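Local atomic coordinates of stage II sporulation protein Q (Bacillus subtilis, PDB entry 3TUF), a protein that joins SpoIIIAH in a channel between forespore and mother cell during sporulation, and takes part in forespore engulfment. Residues 53-58 with 70-75. Numbering follows the deposited sequence.
Sequences VVKKFY and ALVTYN
Strand 51-55 ends in a classic beta bulge, Val54 and Lys55 together set opposite Asp85 of strand 84-88, and right after it the chain turns off towards 70-75. Lys55 reaches across first: CG lies anti to the backbone N (chi1 -174°), and bends at chi3 and chi4 curl the tip over the second segment. There NZ donates to Leu71 O at 3.1 Å, arriving from above the carbonyl plane, with CE 3.5 Å from the same oxygen. A salt bridge to Asp160 holds the ammonium from another part of the chain, so this buried charge, tied to a backbone carbonyl, is probably balanced as well. Next, Lys56 O, hydrogen-bonded to Ser81 OG, lies in van der Waals contact with Ala70 CB (3.4 Å). That methyl packs against the backbone of 56-58, 3.6 Å from Tyr58 CA. The Tyr58 ring, its CG also anti to N, brings its edge to Ala70 O, while CE2 rests 4.0 Å from Leu71 CD2, the two side chains running alongside each other. Thr173 and Ile176 of the SpoIIIAH chain pack on this pair. The arrangement thus closes a helical excursion, helix 64-69, between the M23-peptidase-like beta sheet and the 71-73/77-80 hairpin at the SpoIIIAH interface.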
loop_
_atom_site.group_PDB
_atom_site.type_symbol
_atom_site.label_atom_id
_atom_site.label_comp_id
_atom_site.label_asym_id
_atom_site.label_seq_id
_atom_site.Cartn_x
_atom_site.Cartn_y
_atom_site.Cartn_z
ATOM N N VAL A 53 35.304 24.138 2.827
ATOM C CA VAL A 53 34.080 23.331 2.825
ATOM C C VAL A 53 34.250 22.182 3.827
ATOM O O VAL A 53 35.129 21.373 3.671
ATOM C CB VAL A 53 33.870 22.741 1.429
ATOM C CG1 VAL A 53 32.662 21.824 1.426
ATOM C CG2 VAL A 53 33.697 23.856 0.377
ATOM N N VAL A 54 33.445 22.120 4.881
ATOM C CA VAL A 54 33.523 20.955 5.801
ATOM C C VAL A 54 32.389 19.934 5.618
ATOM O O VAL A 54 32.365 18.887 6.265
ATOM C CB VAL A 54 33.550 21.376 7.251
ATOM C CG1 VAL A 54 34.924 21.986 7.546
ATOM C CG2 VAL A 54 32.284 22.316 7.587
ATOM N N LYS A 55 31.427 20.272 4.768
ATOM C CA LYS A 55 30.491 19.302 4.291
ATOM C C LYS A 55 29.944 19.697 2.930
ATOM O O LYS A 55 29.661 20.894 2.645
ATOM C CB LYS A 55 29.367 19.065 5.283
ATOM C CG LYS A 55 28.427 17.902 4.861
ATOM C CD LYS A 55 27.021 18.002 5.576
ATOM C CE LYS A 55 27.144 17.844 7.116
ATOM N NZ LYS A 55 28.135 16.763 7.433
ATOM N N LYS A 56 29.824 18.650 2.106
ATOM C CA LYS A 56 29.429 18.726 0.687
ATOM C C LYS A 56 27.965 18.314 0.515
ATOM O O LYS A 56 27.379 17.687 1.427
ATOM C CB LYS A 56 30.318 17.794 -0.175
ATOM C CG LYS A 56 31.749 18.221 -0.302
ATOM C CD LYS A 56 32.537 17.087 -1.042
ATOM C CE LYS A 56 34.047 17.372 -1.010
ATOM N NZ LYS A 56 34.887 16.249 -1.556
ATOM N N PHE A 57 27.413 18.677 -0.653
ATOM C CA PHE A 57 26.072 18.389 -1.037
ATOM C C PHE A 57 26.038 16.871 -1.363
ATOM O O PHE A 57 26.900 16.368 -2.015
ATOM C CB PHE A 57 25.791 19.257 -2.253
ATOM C CG PHE A 57 24.490 18.966 -2.912
ATOM C CD1 PHE A 57 24.331 17.840 -3.708
ATOM C CD2 PHE A 57 23.411 19.819 -2.743
ATOM C CE1 PHE A 57 23.064 17.557 -4.350
ATOM C CE2 PHE A 57 22.148 19.558 -3.363
ATOM C CZ PHE A 57 21.963 18.443 -4.156
ATOM N N TYR A 58 25.018 16.168 -0.886
ATOM C CA TYR A 58 24.936 14.725 -1.107
ATOM C C TYR A 58 24.797 14.356 -2.587
ATOM O O TYR A 58 23.895 14.842 -3.269
ATOM C CB TYR A 58 23.774 14.128 -0.308
ATOM C CG TYR A 58 23.776 12.617 -0.259
ATOM C CD1 TYR A 58 23.100 11.870 -1.214
ATOM C CD2 TYR A 58 24.455 11.936 0.743
ATOM C CE1 TYR A 58 23.099 10.490 -1.173
ATOM C CE2 TYR A 58 24.460 10.556 0.793
ATOM C CZ TYR A 58 23.780 9.836 -0.168
ATOM O OH TYR A 58 23.782 8.462 -0.123
ATOM N N ALA A 70 28.490 13.144 3.520
ATOM C CA ALA A 70 27.516 14.217 3.115
ATOM C C ALA A 70 26.155 14.054 3.826
ATOM O O ALA A 70 25.070 14.461 3.305
ATOM C CB ALA A 70 27.309 14.295 1.572
ATOM N N LEU A 71 26.201 13.441 5.010
ATOM C CA LEU A 71 24.981 13.258 5.778
ATOM C C LEU A 71 24.862 14.296 6.874
ATOM O O LEU A 71 25.862 14.623 7.554
ATOM C CB LEU A 71 24.894 11.859 6.387
ATOM C CG LEU A 71 24.564 10.688 5.455
ATOM C CD1 LEU A 71 24.512 9.418 6.293
ATOM C CD2 LEU A 71 23.251 10.830 4.613
ATOM N N VAL A 72 23.649 14.809 7.030
ATOM C CA VAL A 72 23.317 15.619 8.192
ATOM C C VAL A 72 22.845 14.717 9.341
ATOM O O VAL A 72 21.853 14.044 9.188
ATOM C CB VAL A 72 22.215 16.601 7.851
ATOM C CG1 VAL A 72 21.622 17.159 9.128
ATOM C CG2 VAL A 72 22.789 17.689 6.944
ATOM N N THR A 73 23.553 14.734 10.453
ATOM C CA THR A 73 23.180 13.970 11.615
ATOM C C THR A 73 22.595 14.815 12.724
ATOM O O THR A 73 23.223 15.713 13.241
ATOM C CB THR A 73 24.358 13.277 12.219
ATOM O OG1 THR A 73 25.120 12.664 11.195
ATOM C CG2 THR A 73 23.906 12.239 13.166
ATOM N N TYR A 74 21.381 14.479 13.100
ATOM C CA TYR A 74 20.704 15.106 14.194
ATOM C C TYR A 74 20.754 14.337 15.495
ATOM O O TYR A 74 21.545 14.659 16.356
ATOM C CB TYR A 74 19.254 15.336 13.831
ATOM C CG TYR A 74 18.553 16.380 14.659
ATOM C CD1 TYR A 74 19.218 17.084 15.643
ATOM C CD2 TYR A 74 17.213 16.644 14.468
ATOM C CE1 TYR A 74 18.565 18.034 16.408
ATOM C CE2 TYR A 74 16.558 17.581 15.221
ATOM C CZ TYR A 74 17.235 18.272 16.189
ATOM O OH TYR A 74 16.556 19.192 16.933
ATOM N N ASN A 75 19.942 13.315 15.671
ATOM C CA ASN A 75 20.018 12.594 16.929
ATOM C C ASN A 75 20.230 11.159 16.512
ATOM O O ASN A 75 21.356 10.708 16.413
ATOM C CB ASN A 75 18.864 12.732 17.906
ATOM C CG ASN A 75 18.663 14.152 18.356
ATOM O OD1 ASN A 75 19.211 14.581 19.359
ATOM N ND2 ASN A 75 17.881 14.896 17.606
#